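Local coordinates for hydroxyethylthiazole kinase (Pyrococcus horikoshii, PDB 3HPD), which catalyses the ATP-dependent phosphorylation of the hydroxyl group of 4-methyl-5-beta-hydroxyethylthiazole in thiamine biosynthesis, with magnesium as cofactor, at the interface of chains A and B. Coordinates in Å, arbitrary orientation; residue numbers count along the deposited sequence, not the author numbering. Chains: chain A/B, Hydroxyethylthiazole kinase.

Contact 1 and contact 2 are neighbouring patches of one subunit boundary, the centres of their C-alpha atoms about 8 Å apart. They share B:Glu49, whose carboxylate is gripped by chain A in contact 1 and reaches a bridging water in contact 2. On chain A both draw on the start of helix 100-112; on chain B both use the loop between strand 40-43 and helix 50-56, with contact 1 extending into that helix. Contact 2 adds the chain A loop ahead of helix 69-85. The deposited assembly holds three copies of the kinase, and the two patches together probably help to hold neighbouring subunits in register.

Contact 1: the interface of chains A and B. Residues chain A 98-99, 102; chain B 44, 49, 52-53, 56.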
# COMPACT_ATOMS: atom_id res chain seq x y z
N ALA A 98 20.52 -3.68 -11.22
CA ALA A 98 20.29 -4.86 -10.39
C ALA A 98 19.88 -6.05 -11.26
O ALA A 98 20.24 -7.19 -10.98
CB ALA A 98 19.22 -4.57 -9.35
N THR A 99 19.09 -5.78 -12.29
CA THR A 99 18.66 -6.83 -13.21
C THR A 99 18.70 -6.24 -14.61
O THR A 99 18.47 -5.04 -14.78
CB THR A 99 17.22 -7.34 -12.92
OG1 THR A 99 16.27 -6.31 -13.26
CG2 THR A 99 17.07 -7.72 -11.45
N ARG A 102 15.39 -4.52 -15.76
CA ARG A 102 15.17 -3.14 -15.34
C ARG A 102 16.05 -2.16 -16.10
O ARG A 102 15.61 -1.06 -16.44
CB ARG A 102 15.41 -3.01 -13.83
CG ARG A 102 14.42 -3.86 -13.05
CD ARG A 102 14.63 -3.78 -11.56
NE ARG A 102 13.64 -4.62 -10.89
CZ ARG A 102 12.88 -4.22 -9.89
NH1 ARG A 102 12.99 -2.98 -9.42
NH2 ARG A 102 11.99 -5.05 -9.36
N ALA B 44 9.82 -8.09 -6.10
CA ALA B 44 9.91 -8.36 -7.53
C ALA B 44 9.23 -9.68 -7.84
O ALA B 44 9.31 -10.63 -7.06
CB ALA B 44 11.37 -8.40 -7.96
N GLU B 49 13.08 -11.40 -14.46
CA GLU B 49 14.16 -11.02 -13.56
C GLU B 49 14.24 -11.85 -12.28
O GLU B 49 15.07 -11.57 -11.42
CB GLU B 49 14.04 -9.54 -13.17
CG GLU B 49 12.87 -9.23 -12.24
CD GLU B 49 12.81 -7.76 -11.84
OE1 GLU B 49 13.75 -7.01 -12.17
OE2 GLU B 49 11.81 -7.36 -11.21
N GLU B 52 17.89 -13.35 -11.59
CA GLU B 52 18.86 -12.34 -11.18
C GLU B 52 18.56 -11.76 -9.80
O GLU B 52 19.48 -11.47 -9.03
CB GLU B 52 18.92 -11.21 -12.21
CG GLU B 52 19.55 -11.63 -13.52
CD GLU B 52 19.41 -10.57 -14.60
OE1 GLU B 52 20.01 -9.49 -14.45
OE2 GLU B 52 18.70 -10.83 -15.59
N MET B 53 17.28 -11.59 -9.48
CA MET B 53 16.90 -11.03 -8.19
C MET B 53 17.14 -12.02 -7.05
O MET B 53 17.64 -11.65 -5.99
CB MET B 53 15.43 -10.59 -8.22
CG MET B 53 15.10 -9.50 -7.21
SD MET B 53 16.11 -8.02 -7.46
CE MET B 53 15.02 -7.02 -8.50
N LEU B 56 20.69 -12.25 -6.25
CA LEU B 56 21.09 -11.07 -5.51
C LEU B 56 20.69 -11.15 -4.04
O LEU B 56 21.42 -10.71 -3.15
CB LEU B 56 20.44 -9.84 -6.16
CG LEU B 56 21.24 -8.57 -6.42
CD1 LEU B 56 22.59 -8.91 -7.01
CD2 LEU B 56 20.44 -7.68 -7.37
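The carboxylate of B:Glu49 meets the side-on edge of the A:Arg102 guanidinium in a two-pronged salt bridge. NE of A:Arg102 lies 2.7 Å from OE1 of B:Glu49, which uses its syn lone pair, and the bond is fairly straight, 160° at the hydrogen. The second prong joins NH2 of A:Arg102 to OE2 of B:Glu49 at 3.0 Å, approaching from the syn side but somewhat above the carboxylate plane. The two flat groups are nearly coplanar, 19° apart. OE1 of B:Glu49 also accepts the hydroxyl OG1 of A:Thr99 at 2.8 Å, nearly along its C-O axis, so one oxygen takes two donors from chain A. Were B:Glu49 replaced by an alanine, the A:Arg102 guanidinium would probably lose its counter-charge and be freer to turn, and the A:Thr99 hydroxyl would lose this acceptor.

Behind these donors, A:Thr99 caps the N-terminus of helix 100-112: the backbone N of A:Arg102 gives a longer hydrogen bond to OG1 of A:Thr99 (3.2 Å), and this cap positions the hydroxyl that binds B:Glu49. With OG1 of A:Thr99 lying between its backbone N and carbonyl carbon (chi1 70°), the methyl CG2 is left to pack against CE of B:Met53, 3.7 Å away. The same CE touches the guanidinium carbon CZ of A:Arg102; bends at chi2 and chi3 carry this S-methyl there. Farther along helix 50-56, CD2 of B:Leu56 rests on the methyl CB of A:Ala98 at 3.9 Å. The patch thus joins a charged clamp to an apolar flank, and probably helps to fix the mutual orientation of the two kinase subunits.

Contact 2: the interface of chains A and B. Residues chain A 66-68, 101; chain B 45-46, 48-49.
In this hydroxyethylthiazole (Thz) kinase, the loop following strand 40-43 of chain B lies against the chain A loop leading into helix 69-85 and the first turn of helix 100-112. The imidazole of B:His45 points an N-H at the carboxylate of A:Asp68, NE2 giving a hydrogen bond to OD2 at 2.9 Å. It is nearly straight, 166° at the hydrogen; OD2 lies close to the ring plane and accepts through its anti lone pair, the carboxylate standing perpendicular to the imidazole. The acid would probably favour a proton on NE2.

A:Phe101 offers one ring face to B:Glu48, whose CB sits over the centre in a CH-pi contact, 3.8 Å from the centroid. CG of A:Phe101 is swung anti to the backbone N (chi1 -174°), laying the ring beneath the chain B loop. The B:Glu48 chain bends at chi2, and its carboxylate stacks almost parallel to the phenyl plane, 4° apart. CE2 of A:Phe101 meets the methyl CB of B:Ala46 at 3.7 Å, and this methyl also packs against CA of A:Asp68.

Two waters bridge the chains beside these packed groups. Water 1 bonds to the carbonyl O of A:Leu67 at 2.8 Å and is also bonded to the backbone N atoms of B:His45 and B:Ala46. OE2 of B:Glu49 lies 2.7 Å from the oxygen of water 1, which thereby ties this carboxylate to those two N atoms of its own chain and, across the boundary, to A:Leu67. At the backbone end of A:Phe101, water 2 joins that residue's backbone N to the carbonyl O of B:Glu48, 2.9 Å from the water oxygen.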
# COMPACT_ATOMS: atom_id res chain seq x y z
N THR A 66 8.30 -2.43 -9.51
CA THR A 66 7.74 -3.78 -9.50
C THR A 66 7.17 -4.13 -10.87
O THR A 66 6.07 -4.66 -10.97
CB THR A 66 6.60 -3.91 -8.46
OG1 THR A 66 5.58 -2.94 -8.74
CG2 THR A 66 7.13 -3.69 -7.04
N LEU A 67 7.93 -3.83 -11.91
CA LEU A 67 7.46 -4.09 -13.27
C LEU A 67 7.39 -5.55 -13.69
O LEU A 67 7.94 -6.44 -13.04
CB LEU A 67 8.34 -3.34 -14.28
CG LEU A 67 9.87 -3.49 -14.27
CD1 LEU A 67 10.32 -4.75 -13.55
CD2 LEU A 67 10.37 -3.48 -15.71
N ASP A 68 6.67 -5.78 -14.78
CA ASP A 68 6.55 -7.09 -15.41
C ASP A 68 6.25 -6.80 -16.88
O ASP A 68 6.19 -5.62 -17.27
CB ASP A 68 5.47 -7.98 -14.75
CG ASP A 68 4.08 -7.37 -14.77
OD1 ASP A 68 3.71 -6.71 -15.76
OD2 ASP A 68 3.34 -7.59 -13.79
N PHE A 101 16.65 -6.77 -16.95
CA PHE A 101 15.27 -6.41 -17.28
C PHE A 101 14.99 -4.95 -16.95
O PHE A 101 14.42 -4.22 -17.76
CB PHE A 101 14.30 -7.34 -16.53
CG PHE A 101 12.85 -7.15 -16.91
CD1 PHE A 101 12.47 -7.07 -18.24
CD2 PHE A 101 11.86 -7.11 -15.92
CE1 PHE A 101 11.12 -6.95 -18.60
CE2 PHE A 101 10.52 -6.99 -16.26
CZ PHE A 101 10.14 -6.91 -17.60
N HIS B 45 8.58 -9.76 -9.00
CA HIS B 45 7.87 -10.97 -9.38
C HIS B 45 8.01 -11.34 -10.86
O HIS B 45 7.72 -12.47 -11.24
CB HIS B 45 6.38 -10.81 -9.06
CG HIS B 45 5.71 -9.74 -9.87
ND1 HIS B 45 5.91 -8.40 -9.64
CD2 HIS B 45 4.89 -9.81 -10.95
CE1 HIS B 45 5.25 -7.69 -10.54
NE2 HIS B 45 4.63 -8.53 -11.35
N ALA B 46 8.44 -10.40 -11.69
CA ALA B 46 8.56 -10.67 -13.12
C ALA B 46 9.46 -11.86 -13.41
O ALA B 46 10.60 -11.93 -12.95
CB ALA B 46 9.08 -9.43 -13.85
N GLU B 48 10.97 -12.43 -15.91
CA GLU B 48 12.13 -11.96 -16.65
C GLU B 48 13.31 -11.55 -15.76
O GLU B 48 14.42 -11.37 -16.26
CB GLU B 48 11.76 -10.77 -17.55
CG GLU B 48 10.88 -11.13 -18.73
CD GLU B 48 9.40 -11.02 -18.43
OE1 GLU B 48 9.02 -11.13 -17.24
OE2 GLU B 48 8.62 -10.84 -19.38
N GLU B 49 13.08 -11.40 -14.46
CA GLU B 49 14.16 -11.02 -13.56
C GLU B 49 14.24 -11.85 -12.28
O GLU B 49 15.07 -11.57 -11.42
CB GLU B 49 14.04 -9.54 -13.17
CG GLU B 49 12.87 -9.23 -12.24
CD GLU B 49 12.81 -7.76 -11.84
OE1 GLU B 49 13.75 -7.01 -12.17
OE2 GLU B 49 11.81 -7.36 -11.21
O HOH W 1 9.14 -7.70 -10.88
O HOH W 2 16.53 -9.47 -15.87